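Local coordinates for coclaurine N-methyltransferase (Coptis japonica, PDB 6GKZ), which probably transfers a methyl group from S-adenosyl-L-methionine to the ring nitrogen of coclaurine and related tetrahydroisoquinolines in plant alkaloid biosynthesis, at residues C229-A234 with G339-A344; D123-L128 with Y191-V196; H236-D241 with F251-M256. All coordinates share one frame; numbering follows the deposited sequence.

Interaction 1: C229-A234 with G339-A344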
loop_
_atom_site.group_PDB
_atom_site.type_symbol
_atom_site.label_atom_id
_atom_site.label_comp_id
_atom_site.label_asym_id
_atom_site.label_seq_id
_atom_site.Cartn_x
_atom_site.Cartn_y
_atom_site.Cartn_z
ATOM N N CYS A 229 7.031 -2.376 11.306
ATOM C CA CYS A 229 7.186 -1.880 9.959
ATOM C C CYS A 229 7.717 -0.484 10.000
ATOM O O CYS A 229 7.785 0.123 11.061
ATOM C CB CYS A 229 5.842 -1.892 9.211
ATOM S SG CYS A 229 4.581 -0.733 9.865
ATOM N N HIS A 230 8.098 0.012 8.832
ATOM C CA HIS A 230 8.211 1.430 8.629
ATOM C C HIS A 230 7.003 1.899 7.821
ATOM O O HIS A 230 6.449 1.156 7.004
ATOM C CB HIS A 230 9.511 1.800 7.921
ATOM C CG HIS A 230 9.713 3.271 7.827
ATOM N ND1 HIS A 230 9.179 4.032 6.809
ATOM C CD2 HIS A 230 10.334 4.139 8.659
ATOM C CE1 HIS A 230 9.486 5.300 7.003
ATOM N NE2 HIS A 230 10.197 5.390 8.115
ATOM N N LYS A 231 6.577 3.121 8.104
ATOM C CA LYS A 231 5.506 3.808 7.385
ATOM C C LYS A 231 5.529 3.558 5.868
ATOM O O LYS A 231 4.505 3.252 5.253
ATOM C CB LYS A 231 5.645 5.315 7.646
ATOM C CG LYS A 231 4.380 6.073 7.737
ATOM C CD LYS A 231 4.625 7.568 7.515
ATOM C CE LYS A 231 6.024 8.000 7.879
ATOM N NZ LYS A 231 6.164 9.481 7.706
ATOM N N THR A 232 6.723 3.679 5.285
ATOM C CA THR A 232 6.879 3.881 3.854
ATOM C C THR A 232 7.779 2.854 3.171
ATOM O O THR A 232 7.451 2.366 2.087
ATOM C CB THR A 232 7.466 5.287 3.554
ATOM O OG1 THR A 232 6.625 6.303 4.126
ATOM C CG2 THR A 232 7.597 5.503 2.046
ATOM N N PHE A 233 8.932 2.552 3.761
ATOM C CA PHE A 233 9.864 1.681 3.048
ATOM C C PHE A 233 10.101 0.355 3.766
ATOM O O PHE A 233 9.706 0.183 4.915
ATOM C CB PHE A 233 11.190 2.412 2.758
ATOM C CG PHE A 233 11.871 2.980 3.963
ATOM C CD1 PHE A 233 12.685 2.182 4.752
ATOM C CD2 PHE A 233 11.744 4.324 4.279
ATOM C CE1 PHE A 233 13.342 2.701 5.852
ATOM C CE2 PHE A 233 12.400 4.850 5.373
ATOM C CZ PHE A 233 13.195 4.034 6.170
ATOM N N ALA A 234 10.717 -0.588 3.057
ATOM C CA ALA A 234 10.886 -1.965 3.541
ATOM C C ALA A 234 12.321 -2.401 3.320
ATOM O O ALA A 234 12.953 -1.933 2.392
ATOM C CB ALA A 234 9.919 -2.905 2.817
ATOM N N GLY A 339 6.903 8.396 17.091
ATOM C CA GLY A 339 6.214 7.172 16.706
ATOM C C GLY A 339 5.617 7.169 15.302
ATOM O O GLY A 339 4.749 6.355 14.992
ATOM N N GLU A 340 6.082 8.081 14.455
ATOM C CA GLU A 340 5.528 8.256 13.120
ATOM C C GLU A 340 6.490 7.826 12.009
ATOM O O GLU A 340 6.329 8.211 10.846
ATOM C CB GLU A 340 5.109 9.716 12.906
ATOM C CG GLU A 340 3.830 10.111 13.647
ATOM C CD GLU A 340 2.645 9.191 13.334
ATOM O OE1 GLU A 340 2.197 9.157 12.163
ATOM O OE2 GLU A 340 2.152 8.507 14.264
ATOM N N GLU A 341 7.489 7.024 12.358
ATOM C CA GLU A 341 8.327 6.422 11.331
ATOM C C GLU A 341 8.177 4.910 11.406
ATOM O O GLU A 341 7.484 4.320 10.575
ATOM C CB GLU A 341 9.786 6.856 11.481
ATOM C CG GLU A 341 9.990 8.382 11.348
ATOM C CD GLU A 341 9.664 8.937 9.962
ATOM O OE1 GLU A 341 9.783 8.198 8.950
ATOM O OE2 GLU A 341 9.290 10.131 9.885
ATOM N N TRP A 342 8.800 4.292 12.410
ATOM C CA TRP A 342 8.635 2.860 12.656
ATOM C C TRP A 342 7.489 2.635 13.637
ATOM O O TRP A 342 7.362 3.352 14.631
ATOM C CB TRP A 342 9.928 2.225 13.201
ATOM C CG TRP A 342 11.102 2.253 12.266
ATOM C CD1 TRP A 342 11.450 1.295 11.346
ATOM C CD2 TRP A 342 12.098 3.281 12.170
ATOM N NE1 TRP A 342 12.593 1.669 10.686
ATOM C CE2 TRP A 342 13.016 2.882 11.175
ATOM C CE3 TRP A 342 12.307 4.496 12.833
ATOM C CZ2 TRP A 342 14.119 3.657 10.823
ATOM C CZ3 TRP A 342 13.414 5.266 12.494
ATOM C CH2 TRP A 342 14.303 4.845 11.493
HETATM N N MSE A 343 6.675 1.623 13.358
HETATM C CA MSE A 343 5.398 1.426 14.041
HETATM C C MSE A 343 4.854 -0.011 13.884
HETATM O O MSE A 343 5.579 -0.906 13.460
HETATM C CB MSE A 343 4.410 2.429 13.490
HETATM C CG MSE A 343 4.351 2.372 11.985
HETATM SE SE MSE A 343 3.209 3.735 11.229
HETATM C CE MSE A 343 4.197 5.328 11.841
ATOM N N ALA A 344 3.586 -0.237 14.230
ATOM C CA ALA A 344 2.972 -1.553 14.016
ATOM C C ALA A 344 1.818 -1.498 13.017
ATOM O O ALA A 344 1.130 -0.485 12.872
ATOM C CB ALA A 344 2.488 -2.144 15.324
#

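Interaction 2: D123-L128 with Y191-V196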
loop_
_atom_site.group_PDB
_atom_site.type_symbol
_atom_site.label_atom_id
_atom_site.label_comp_id
_atom_site.label_asym_id
_atom_site.label_seq_id
_atom_site.Cartn_x
_atom_site.Cartn_y
_atom_site.Cartn_z
ATOM N N ASP A 123 -17.191 -17.065 20.088
ATOM C CA ASP A 123 -16.981 -17.984 21.201
ATOM C C ASP A 123 -16.813 -19.463 20.841
ATOM O O ASP A 123 -16.100 -20.182 21.529
ATOM C CB ASP A 123 -18.131 -17.850 22.209
ATOM C CG ASP A 123 -17.925 -18.712 23.453
ATOM O OD1 ASP A 123 -16.757 -19.034 23.780
ATOM O OD2 ASP A 123 -18.931 -19.062 24.118
ATOM N N GLY A 124 -17.442 -19.953 19.794
ATOM C CA GLY A 124 -17.255 -21.373 19.509
ATOM C C GLY A 124 -16.183 -21.757 18.494
ATOM O O GLY A 124 -16.091 -22.914 18.109
ATOM N N GLN A 125 -15.363 -20.807 18.057
ATOM C CA GLN A 125 -14.440 -21.084 16.953
ATOM C C GLN A 125 -13.182 -21.833 17.351
ATOM O O GLN A 125 -12.793 -21.852 18.517
ATOM C CB GLN A 125 -14.027 -19.794 16.272
ATOM C CG GLN A 125 -15.165 -19.090 15.608
ATOM C CD GLN A 125 -14.818 -17.669 15.297
ATOM O OE1 GLN A 125 -13.842 -17.141 15.817
ATOM N NE2 GLN A 125 -15.611 -17.034 14.444
ATOM N N SER A 126 -12.565 -22.459 16.351
ATOM C CA SER A 126 -11.207 -22.995 16.455
ATOM C C SER A 126 -10.192 -21.876 16.184
ATOM O O SER A 126 -10.371 -21.079 15.262
ATOM C CB SER A 126 -11.012 -24.144 15.473
ATOM O OG SER A 126 -11.459 -23.765 14.178
ATOM N N VAL A 127 -9.147 -21.800 17.003
ATOM C CA VAL A 127 -8.211 -20.680 16.937
ATOM C C VAL A 127 -6.773 -21.177 16.927
ATOM O O VAL A 127 -6.376 -21.986 17.761
ATOM C CB VAL A 127 -8.427 -19.706 18.111
ATOM C CG1 VAL A 127 -7.516 -18.480 17.999
ATOM C CG2 VAL A 127 -9.887 -19.293 18.179
ATOM N N LEU A 128 -6.003 -20.701 15.953
ATOM C CA LEU A 128 -4.593 -21.056 15.820
ATOM C C LEU A 128 -3.675 -19.872 16.116
ATOM O O LEU A 128 -3.713 -18.850 15.417
ATOM C CB LEU A 128 -4.297 -21.563 14.419
ATOM C CG LEU A 128 -2.849 -22.006 14.269
ATOM C CD1 LEU A 128 -2.710 -23.269 15.068
ATOM C CD2 LEU A 128 -2.502 -22.239 12.791
ATOM N N TYR A 191 -8.763 -24.127 10.614
ATOM C CA TYR A 191 -9.112 -23.289 11.761
ATOM C C TYR A 191 -9.959 -22.109 11.333
ATOM O O TYR A 191 -9.696 -21.508 10.299
ATOM C CB TYR A 191 -7.847 -22.779 12.456
ATOM C CG TYR A 191 -6.964 -23.895 12.939
ATOM C CD1 TYR A 191 -6.053 -24.514 12.083
ATOM C CD2 TYR A 191 -7.064 -24.358 14.243
ATOM C CE1 TYR A 191 -5.257 -25.560 12.532
ATOM C CE2 TYR A 191 -6.278 -25.400 14.695
ATOM C CZ TYR A 191 -5.380 -25.991 13.845
ATOM O OH TYR A 191 -4.607 -27.018 14.328
ATOM N N ASP A 192 -10.971 -21.774 12.128
ATOM C CA ASP A 192 -11.814 -20.626 11.826
ATOM C C ASP A 192 -11.025 -19.319 11.911
ATOM O O ASP A 192 -11.331 -18.344 11.206
ATOM C CB ASP A 192 -13.006 -20.594 12.780
ATOM C CG ASP A 192 -13.846 -21.850 12.676
ATOM O OD1 ASP A 192 -14.135 -22.257 11.521
ATOM O OD2 ASP A 192 -14.201 -22.435 13.733
ATOM N N ARG A 193 -10.012 -19.287 12.772
ATOM C CA ARG A 193 -9.210 -18.077 12.876
ATOM C C ARG A 193 -7.770 -18.354 13.255
ATOM O O ARG A 193 -7.468 -19.217 14.082
ATOM C CB ARG A 193 -9.855 -17.090 13.866
ATOM C CG ARG A 193 -10.803 -16.130 13.111
ATOM C CD ARG A 193 -11.540 -15.248 14.040
ATOM N NE ARG A 193 -12.754 -14.601 13.530
ATOM C CZ ARG A 193 -13.607 -15.072 12.621
ATOM N NH1 ARG A 193 -13.418 -16.232 11.993
ATOM N NH2 ARG A 193 -14.676 -14.347 12.339
ATOM N N ILE A 194 -6.885 -17.603 12.616
ATOM C CA ILE A 194 -5.462 -17.786 12.765
ATOM C C ILE A 194 -4.847 -16.468 13.153
ATOM O O ILE A 194 -5.084 -15.447 12.506
ATOM C CB ILE A 194 -4.822 -18.304 11.476
ATOM C CG1 ILE A 194 -5.531 -19.587 11.019
ATOM C CG2 ILE A 194 -3.338 -18.522 11.696
ATOM C CD1 ILE A 194 -4.842 -20.349 9.920
ATOM N N LEU A 195 -4.058 -16.489 14.217
ATOM C CA LEU A 195 -3.437 -15.273 14.698
ATOM C C LEU A 195 -1.920 -15.393 14.586
ATOM O O LEU A 195 -1.341 -16.354 15.082
ATOM C CB LEU A 195 -3.869 -14.992 16.138
ATOM C CG LEU A 195 -5.239 -14.368 16.438
ATOM C CD1 LEU A 195 -6.338 -15.048 15.679
ATOM C CD2 LEU A 195 -5.513 -14.524 17.895
ATOM N N VAL A 196 -1.297 -14.428 13.900
ATOM C CA VAL A 196 0.160 -14.355 13.740
ATOM C C VAL A 196 0.691 -13.041 14.323
ATOM O O VAL A 196 0.554 -11.984 13.706
ATOM C CB VAL A 196 0.594 -14.429 12.251
ATOM C CG1 VAL A 196 2.107 -14.296 12.124
ATOM C CG2 VAL A 196 0.105 -15.707 11.575
#

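Interaction 3: H236-D241 with F251-M256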
loop_
_atom_site.group_PDB
_atom_site.type_symbol
_atom_site.label_atom_id
_atom_site.label_comp_id
_atom_site.label_asym_id
_atom_site.label_seq_id
_atom_site.Cartn_x
_atom_site.Cartn_y
_atom_site.Cartn_z
ATOM N N HIS A 236 15.617 -5.646 4.194
ATOM C CA HIS A 236 16.372 -6.628 4.947
ATOM C C HIS A 236 17.062 -5.886 6.084
ATOM O O HIS A 236 17.677 -4.847 5.854
ATOM C CB HIS A 236 17.413 -7.326 4.061
ATOM C CG HIS A 236 16.826 -8.242 3.032
ATOM N ND1 HIS A 236 16.272 -9.465 3.352
ATOM C CD2 HIS A 236 16.719 -8.121 1.686
ATOM C CE1 HIS A 236 15.837 -10.053 2.247
ATOM N NE2 HIS A 236 16.094 -9.257 1.223
ATOM N N TYR A 237 16.966 -6.403 7.303
ATOM C CA TYR A 237 17.672 -5.804 8.422
ATOM C C TYR A 237 19.149 -6.159 8.358
ATOM O O TYR A 237 19.596 -7.107 8.995
ATOM C CB TYR A 237 17.072 -6.248 9.752
ATOM C CG TYR A 237 17.213 -5.223 10.853
ATOM C CD1 TYR A 237 16.983 -3.871 10.609
ATOM C CD2 TYR A 237 17.546 -5.608 12.143
ATOM C CE1 TYR A 237 17.099 -2.916 11.641
ATOM C CE2 TYR A 237 17.671 -4.673 13.165
ATOM C CZ TYR A 237 17.447 -3.331 12.912
ATOM O OH TYR A 237 17.577 -2.416 13.938
ATOM N N GLU A 238 19.880 -5.376 7.567
ATOM C CA GLU A 238 21.319 -5.490 7.356
ATOM C C GLU A 238 21.941 -4.096 7.357
ATOM O O GLU A 238 21.286 -3.132 6.959
ATOM C CB GLU A 238 21.629 -6.171 6.026
ATOM C CG GLU A 238 21.265 -7.633 5.950
ATOM C CD GLU A 238 21.215 -8.112 4.514
ATOM O OE1 GLU A 238 21.322 -7.254 3.608
ATOM O OE2 GLU A 238 21.065 -9.333 4.289
ATOM N N PRO A 239 23.213 -3.995 7.775
ATOM C CA PRO A 239 23.922 -2.714 7.947
ATOM C C PRO A 239 23.935 -1.879 6.675
ATOM O O PRO A 239 24.343 -2.403 5.650
ATOM C CB PRO A 239 25.353 -3.146 8.335
ATOM C CG PRO A 239 25.192 -4.513 8.948
ATOM C CD PRO A 239 24.028 -5.155 8.196
ATOM N N LEU A 240 23.503 -0.619 6.741
ATOM C CA LEU A 240 23.575 0.279 5.589
ATOM C C LEU A 240 24.972 0.277 5.021
ATOM O O LEU A 240 25.166 0.327 3.807
ATOM C CB LEU A 240 23.210 1.715 5.965
ATOM C CG LEU A 240 22.034 1.990 6.886
ATOM C CD1 LEU A 240 22.519 2.769 8.080
ATOM C CD2 LEU A 240 20.987 2.775 6.150
ATOM N N ASP A 241 25.947 0.241 5.922
ATOM C CA ASP A 241 27.360 0.255 5.552
ATOM C C ASP A 241 28.243 0.052 6.770
ATOM O O ASP A 241 27.751 -0.065 7.897
ATOM C CB ASP A 241 27.732 1.568 4.862
ATOM C CG ASP A 241 27.400 2.788 5.704
ATOM O OD1 ASP A 241 27.606 2.755 6.935
ATOM O OD2 ASP A 241 26.927 3.789 5.130
ATOM N N PHE A 251 20.227 -8.202 16.863
ATOM C CA PHE A 251 20.067 -9.422 16.087
ATOM C C PHE A 251 21.215 -9.585 15.105
ATOM O O PHE A 251 21.694 -8.605 14.542
ATOM C CB PHE A 251 18.748 -9.414 15.330
ATOM C CG PHE A 251 17.549 -9.220 16.198
ATOM C CD1 PHE A 251 17.020 -10.281 16.914
ATOM C CD2 PHE A 251 16.937 -7.982 16.286
ATOM C CE1 PHE A 251 15.910 -10.106 17.706
ATOM C CE2 PHE A 251 15.825 -7.806 17.075
ATOM C CZ PHE A 251 15.311 -8.866 17.785
ATOM N N PRO A 252 21.667 -10.825 14.899
ATOM C CA PRO A 252 22.649 -11.056 13.834
ATOM C C PRO A 252 22.019 -10.719 12.476
ATOM O O PRO A 252 20.804 -10.792 12.365
ATOM C CB PRO A 252 22.985 -12.549 13.967
ATOM C CG PRO A 252 21.875 -13.135 14.766
ATOM C CD PRO A 252 21.345 -12.049 15.650
ATOM N N ALA A 253 22.822 -10.342 11.485
ATOM C CA ALA A 253 22.298 -9.829 10.219
ATOM C C ALA A 253 21.684 -10.932 9.354
ATOM O O ALA A 253 22.072 -12.100 9.432
ATOM C CB ALA A 253 23.401 -9.094 9.440
ATOM N N GLY A 254 20.720 -10.549 8.528
ATOM C CA GLY A 254 19.996 -11.522 7.738
ATOM C C GLY A 254 18.950 -12.313 8.509
ATOM O O GLY A 254 18.359 -13.242 7.966
ATOM N N THR A 255 18.700 -11.976 9.771
ATOM C CA THR A 255 17.715 -12.766 10.507
ATOM C C THR A 255 16.341 -12.110 10.442
ATOM O O THR A 255 15.332 -12.771 10.664
ATOM C CB THR A 255 18.120 -12.996 11.989
ATOM O OG1 THR A 255 18.172 -11.749 12.684
ATOM C CG2 THR A 255 19.471 -13.696 12.082
HETATM N N MSE A 256 16.303 -10.820 10.109
HETATM C CA MSE A 256 15.041 -10.097 10.101
HETATM C C MSE A 256 14.768 -9.211 8.897
HETATM O O MSE A 256 15.662 -8.838 8.137
HETATM C CB MSE A 256 14.937 -9.249 11.357
HETATM C CG MSE A 256 14.297 -10.008 12.507
HETATM SE SE MSE A 256 13.981 -8.802 13.959
HETATM C CE MSE A 256 13.159 -7.356 12.939
HETATM O O HOH W 1 16.899 -10.489 6.071
HETATM O O HOH W 2 18.715 -8.985 10.749
#

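Interaction 1: C229-A234 with G339-A344
Cys229 and Met343 form a hydrogen-bonded antiparallel pair where strands 221-230 and 342-349 meet in the seven-stranded sheet of this Rossmann-like methyltransferase; strand 342-349 is the antiparallel one slipped in between 221-230 and 273-279, as in class I methyltransferases. Met343 N reaches Cys229 O at 3.0 Å, while the return bond from Cys229 N to Met343 O is weak. One step on, His230 and Trp342 make a non-hydrogen-bonded pair, their side chains packed closely on one face of the sheet. The edge of the imidazole points at the five-membered ring of Trp342 in a T-shaped stack, centroids 5.0 Å apart and planes at 81°.

The imidazole is gripped from several directions. With CG anti to the backbone N (chi1 -174°), it runs alongside Glu341, whose carbonyl O lies over one ring face; Phe233 CE2 lies over the opposite face. NE2 donates to the anti lone pair of Glu341 OE1 at 3.0 Å, with the acceptor 22° out of the imidazole plane. ND1 accepts Thr232 N, so the ring's rotation is fixed at both ends. Glu341 is itself steadied by Asn337 and Tyr40.

The packing is looser beyond the strand end, where Lys231 and Glu340 are partly exposed. Lys231 N is firmly tied to Glu341 O, but its chain bends at chi3 and NZ has a long salt bridge to Glu341 OE2 (3.9 Å) and a weak hydrogen bond to Tyr40 OH. Glu340 turns to Tyr44 of the second subunit. On the face opposite His230, Cys229 SG rests 3.8 Å from CG of selenomethionine Met343.

Interaction 2: D123-L128 with Y191-V196
The Tyr191 ring carries Leu128 over one face, with Leu128 CB 4.0 Å from the ring centroid in a CH-pi contact; farther along, Leu128 CD1 approaches CZ. Over the centre of the Arg193 guanidinium lies Gln125 NE2, 3.3 Å from Arg193 CZ, with amide and guanidinium planes 46° apart. In the guanidinium plane, NH1 donates to Asp192 O, standing above the plane of that carbonyl.

Gln125 and Arg193 do not bond to each other: Gln125 OE1 accepts Gln122 N, and Arg193 NE donates to Gln120 O. Both side chains are thereby held against the loop that leads into strand 126-130.

The backbones are neighbouring parallel strands in the middle of the Rossmann-like sheet, the axes of 126-128 and 193-196 at 21°. Arg193 N donates to Ser126 O, Leu128 N to Arg193 O at 2.8 Å, and Leu195 N to Leu128 O at 2.7 Å. Leu128 and Ile194 lie side by side on one face of the sheet, Leu128 CD2 4.0 Å from Ile194 CG2, while Val127 and Arg193 occupy the other.

Where the strands begin, side chains carry the pairing in a reciprocal exchange. Ser126 OG stands between its own N and carbonyl carbon (chi1 49°), which lets it accept Asp192 N at 2.9 Å. Asp192 OD2 in turn takes Ser126 N on its anti side at 3.1 Å, besides a weak bond from Ser126 OG, and OD1 is hydrogen-bonded to Ser218 OG. The straight backbone N-H and the weaker hydroxyl bond, both donated to OD2, probably help to stabilise Asp192 as the anion.

Interaction 3: H236-D241 with F251-M256
Tyr237, the centre of an inverse gamma turn, faces the end of a type II beta turn running from Pro252 to Thr255, and the backbones are joined directly where Tyr237 N donates to Met256 O at 2.9 Å. The N-H points almost straight at the oxygen (164°), but the donor stands 36° out of the carbonyl plane and not on a lone pair.

Among the side chains, Tyr237 meets the second segment with its root: CB packs 4.0 Å from CB of selenomethionine Met256. CG is anti to the backbone N (chi1 -150°), and the ring is carried on to Phe246 and Thr247. Along the partly exposed flank, Pro239 CD touches Ala253 CB at 4.2 Å, and Glu238 lays its CG near Gly254 N. Within segment 251-256, Met256 bends at chi3 and sets SE over one face of the Phe251 ring, a Met-aromatic arrangement. Thr255 OG1 donates to Pro252 O at 2.8 Å, in the carbonyl plane, closing the turn from its side chain.

Water does much of the bridging. One molecule donates to Met256 O and meets His236 ND1 at 3.0 Å in the plane of the imidazole. A second accepts Met256 N and lies 2.7 Å from Tyr237 O, close also to Pro252 O. Met256 O thus takes both Tyr237 N and a water. The direct link between these two arms, at the base of the long loop that joins strands 235-236 and 257-258, is therefore one backbone bond plus modest apolar contacts, with much of the remaining polar matching left to ordered water.

How the interactions relate
Interactions 1 and 2 belong to the same sheet, whose neighbouring strands 191-197 and 221-230 connect them, although their centres lie 28 Å apart. Interaction 3 sits in the loop region inserted between the two segments of interaction 1; the chain runs from Ala234 almost directly into His236, and the two centres are about 17 Å apart. Interactions 2 and 3 are on opposite sides of the chain's centre, about 33 Å between centres. None of the three touches the bound S-adenosyl-L-homocysteine: the side chain nearest to it lies at about 8 Å in interaction 2 (Leu195), 9 Å in interaction 3 (Met256) and 11 Å in interaction 1 (Ala344).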